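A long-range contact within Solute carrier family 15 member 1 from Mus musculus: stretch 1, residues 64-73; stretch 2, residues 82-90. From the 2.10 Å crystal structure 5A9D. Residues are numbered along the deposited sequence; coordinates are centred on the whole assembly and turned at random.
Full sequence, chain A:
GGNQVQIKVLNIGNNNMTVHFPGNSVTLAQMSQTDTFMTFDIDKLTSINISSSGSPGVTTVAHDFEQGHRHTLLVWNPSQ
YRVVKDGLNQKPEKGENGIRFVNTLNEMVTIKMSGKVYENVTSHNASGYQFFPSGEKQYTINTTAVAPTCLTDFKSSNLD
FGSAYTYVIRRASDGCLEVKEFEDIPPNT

Stretch 1, residues 64-73: DFEQGHRHTL
Stretch 2, residues 82-90: RVVKDGLNQ

Strands 69-73 and 82-88 run antiparallel, their axes 150° apart and 4.4 Å at closest approach. H69 faces L88 (CA-CA 4.4 Å), then a beta bulge shifts the register by one, so that H71 pairs with K85 (CA-CA 4.7 Å), T72 with V84 (5.0 Å) and L73 with V83 (4.7 Å). T72 and V84 exchange two bonds, T72 N to V84 O and V84 N to T72 O, both 2.8 Å. At the bulge, R70 N donates to G87 O (2.7 Å) and D86 N to R70 O (2.9 Å); beyond it N89 N reaches G68 O (2.9 Å). G87, at phi/psi 90/-166, would jam a CB against the preceding carbonyl, so glycine fits. G68 (82/4) sits in the type II turn from E66 to H69, where positive phi favours glycine.

The bulge turns D86 (-113/12) toward the first strand. Its m rotamer, with chi2 near 5°, brings OD2 within 2.5 Å of T72 OG1, which donates from its own m rotamer: a short hydrogen bond that satisfies a buried carboxylate oxygen. R70, mtt with chi4 172°, extends its chain past N89, R70 CG lying 3.5 Å from N89 OD1, and lays one guanidinium face over L88 O; water 3 links R70 NH1 (3.1 Å) to D86 O (3.2 Å).

H69 (m, chi2 72°) donates from ND1 to Q67 O (2.9 Å), which helps hold the ring while L88 (mt) sets CD2 over its face, 3.9 Å from the centroid. H71 (m, chi2 79°) accepts E66 N at NE2 (3.1 Å), tying the loop to the strand.

On the face bearing H71, L73 and K85, both methyls of V83 (t) meet the F65 ring (m), V83 CG1 at 3.7 Å from F65 CE1 and V83 CG2 at 3.8 Å from F65 CZ, and V83 CG2 also lies 3.9 Å from L73 CD1 (tp), branched aliphatic surface suited to apolar neighbours. K85, extended as mttt, brings NZ to 3.7 Å from E66 OE1, a long salt bridge.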

# COMPACT_ATOMS: atom_id res chain seq x y z
N ASP A 64 3.77 11.86 7.23
CA ASP A 64 3.07 10.69 6.79
C ASP A 64 4.06 9.51 6.81
O ASP A 64 4.42 8.97 5.76
CB ASP A 64 2.33 10.92 5.44
CG ASP A 64 3.14 10.89 4.16
OD1 ASP A 64 3.75 11.92 3.81
OD2 ASP A 64 3.06 9.87 3.43
N PHE A 65 4.54 9.17 8.03
CA PHE A 65 5.40 8.01 8.23
C PHE A 65 4.77 7.11 9.27
O PHE A 65 4.38 7.58 10.32
CB PHE A 65 6.82 8.40 8.63
CG PHE A 65 7.54 9.18 7.58
CD1 PHE A 65 8.13 8.55 6.50
CD2 PHE A 65 7.64 10.57 7.67
CE1 PHE A 65 8.81 9.28 5.52
CE2 PHE A 65 8.29 11.30 6.69
CZ PHE A 65 8.90 10.66 5.63
N GLU A 66 4.65 5.83 8.96
CA GLU A 66 4.07 4.86 9.88
C GLU A 66 5.16 4.09 10.60
O GLU A 66 6.09 3.59 9.97
CB GLU A 66 3.15 3.88 9.15
CG GLU A 66 1.91 4.48 8.55
CD GLU A 66 0.86 3.44 8.23
OE1 GLU A 66 0.96 2.79 7.17
OE2 GLU A 66 -0.01 3.20 9.11
N GLN A 67 5.02 3.95 11.92
CA GLN A 67 6.01 3.16 12.66
C GLN A 67 5.88 1.67 12.30
O GLN A 67 4.79 1.22 11.94
CB GLN A 67 5.95 3.40 14.18
CG GLN A 67 4.54 3.36 14.77
CD GLN A 67 4.48 4.09 16.08
OE1 GLN A 67 5.10 3.69 17.06
NE2 GLN A 67 3.70 5.16 16.13
N GLY A 68 7.02 0.98 12.28
CA GLY A 68 7.10 -0.42 11.90
C GLY A 68 7.14 -0.62 10.40
O GLY A 68 7.14 -1.77 9.93
N HIS A 69 7.19 0.50 9.62
CA HIS A 69 7.20 0.46 8.17
C HIS A 69 8.39 1.11 7.52
O HIS A 69 9.01 2.01 8.09
CB HIS A 69 5.91 1.09 7.61
CG HIS A 69 4.67 0.32 7.97
ND1 HIS A 69 4.16 0.32 9.27
CD2 HIS A 69 3.87 -0.43 7.19
CE1 HIS A 69 3.09 -0.45 9.23
NE2 HIS A 69 2.87 -0.92 8.00
N ARG A 70 8.72 0.65 6.31
CA ARG A 70 9.74 1.22 5.44
C ARG A 70 9.06 2.17 4.48
O ARG A 70 7.88 2.00 4.16
CB ARG A 70 10.47 0.18 4.61
CG ARG A 70 11.41 -0.68 5.37
CD ARG A 70 11.90 -1.74 4.43
NE ARG A 70 12.91 -2.57 5.07
CZ ARG A 70 13.41 -3.67 4.53
NH1 ARG A 70 13.04 -4.06 3.32
NH2 ARG A 70 14.31 -4.38 5.20
N HIS A 71 9.81 3.16 4.02
CA HIS A 71 9.31 4.16 3.10
C HIS A 71 10.40 4.55 2.15
O HIS A 71 11.57 4.58 2.52
CB HIS A 71 8.88 5.42 3.87
CG HIS A 71 7.96 5.18 5.03
ND1 HIS A 71 8.45 4.71 6.26
CD2 HIS A 71 6.62 5.35 5.13
CE1 HIS A 71 7.38 4.58 7.03
NE2 HIS A 71 6.26 4.97 6.41
N THR A 72 10.01 4.97 0.94
CA THR A 72 10.95 5.57 -0.00
C THR A 72 10.51 7.02 -0.11
O THR A 72 9.39 7.29 -0.53
CB THR A 72 10.96 4.87 -1.37
OG1 THR A 72 11.59 3.63 -1.18
CG2 THR A 72 11.76 5.67 -2.45
N LEU A 73 11.40 7.94 0.28
CA LEU A 73 11.16 9.35 0.13
C LEU A 73 11.69 9.73 -1.27
O LEU A 73 12.92 9.80 -1.50
CB LEU A 73 11.83 10.17 1.25
CG LEU A 73 11.70 11.73 1.15
CD1 LEU A 73 10.23 12.20 1.26
CD2 LEU A 73 12.56 12.42 2.21
N ARG A 82 7.61 12.94 -2.48
CA ARG A 82 6.50 12.02 -2.33
C ARG A 82 6.99 10.88 -1.44
O ARG A 82 8.06 10.31 -1.69
CB ARG A 82 6.00 11.46 -3.67
CG ARG A 82 4.73 10.59 -3.45
CD ARG A 82 4.37 9.75 -4.65
NE ARG A 82 4.38 10.55 -5.88
CZ ARG A 82 3.32 11.20 -6.36
NH1 ARG A 82 2.15 11.13 -5.74
NH2 ARG A 82 3.43 11.93 -7.46
N VAL A 83 6.20 10.55 -0.41
CA VAL A 83 6.50 9.44 0.49
C VAL A 83 5.80 8.23 -0.11
O VAL A 83 4.60 8.26 -0.31
CB VAL A 83 6.09 9.68 1.96
CG1 VAL A 83 6.38 8.45 2.83
CG2 VAL A 83 6.79 10.92 2.53
N VAL A 84 6.56 7.17 -0.41
CA VAL A 84 6.08 5.91 -0.98
C VAL A 84 6.20 4.85 0.13
O VAL A 84 7.23 4.73 0.78
CB VAL A 84 6.91 5.54 -2.25
CG1 VAL A 84 6.61 4.12 -2.74
CG2 VAL A 84 6.66 6.56 -3.37
N LYS A 85 5.14 4.11 0.35
CA LYS A 85 5.07 3.02 1.33
C LYS A 85 5.80 1.78 0.80
O LYS A 85 5.52 1.34 -0.31
CB LYS A 85 3.61 2.71 1.63
CG LYS A 85 3.04 3.62 2.71
CD LYS A 85 1.54 3.43 2.86
CE LYS A 85 1.00 4.13 4.08
NZ LYS A 85 -0.48 4.15 4.08
N ASP A 86 6.75 1.25 1.57
CA ASP A 86 7.56 0.10 1.15
C ASP A 86 7.32 -1.18 1.97
O ASP A 86 8.13 -2.13 1.89
CB ASP A 86 9.07 0.45 1.19
CG ASP A 86 9.64 1.36 0.13
OD1 ASP A 86 8.86 1.89 -0.70
OD2 ASP A 86 10.87 1.58 0.15
N GLY A 87 6.28 -1.18 2.77
CA GLY A 87 5.96 -2.35 3.57
C GLY A 87 6.61 -2.41 4.94
O GLY A 87 7.10 -1.40 5.46
N LEU A 88 6.57 -3.57 5.56
CA LEU A 88 7.04 -3.76 6.92
C LEU A 88 8.54 -3.73 7.09
O LEU A 88 9.27 -4.13 6.18
CB LEU A 88 6.47 -5.05 7.49
CG LEU A 88 4.94 -5.13 7.56
CD1 LEU A 88 4.53 -6.47 8.09
CD2 LEU A 88 4.37 -4.11 8.51
N ASN A 89 8.99 -3.26 8.26
CA ASN A 89 10.41 -3.23 8.64
C ASN A 89 10.98 -4.63 8.78
O ASN A 89 12.15 -4.84 8.48
CB ASN A 89 10.59 -2.52 9.98
CG ASN A 89 10.56 -1.04 9.84
OD1 ASN A 89 10.54 -0.51 8.74
ND2 ASN A 89 10.48 -0.34 10.96
N GLN A 90 10.16 -5.58 9.27
CA GLN A 90 10.57 -6.97 9.50
C GLN A 90 9.70 -7.93 8.74
O GLN A 90 8.48 -7.74 8.63
CB GLN A 90 10.50 -7.28 11.01
CG GLN A 90 11.68 -6.77 11.82
CD GLN A 90 12.83 -7.76 11.84
OE1 GLN A 90 13.60 -7.88 10.87
NE2 GLN A 90 12.96 -8.51 12.93
O HOH W 1 2.50 7.30 1.64
O HOH W 2 7.81 -4.55 10.94
O HOH W 3 11.20 -2.66 1.20
O HOH W 4 4.81 1.25 4.36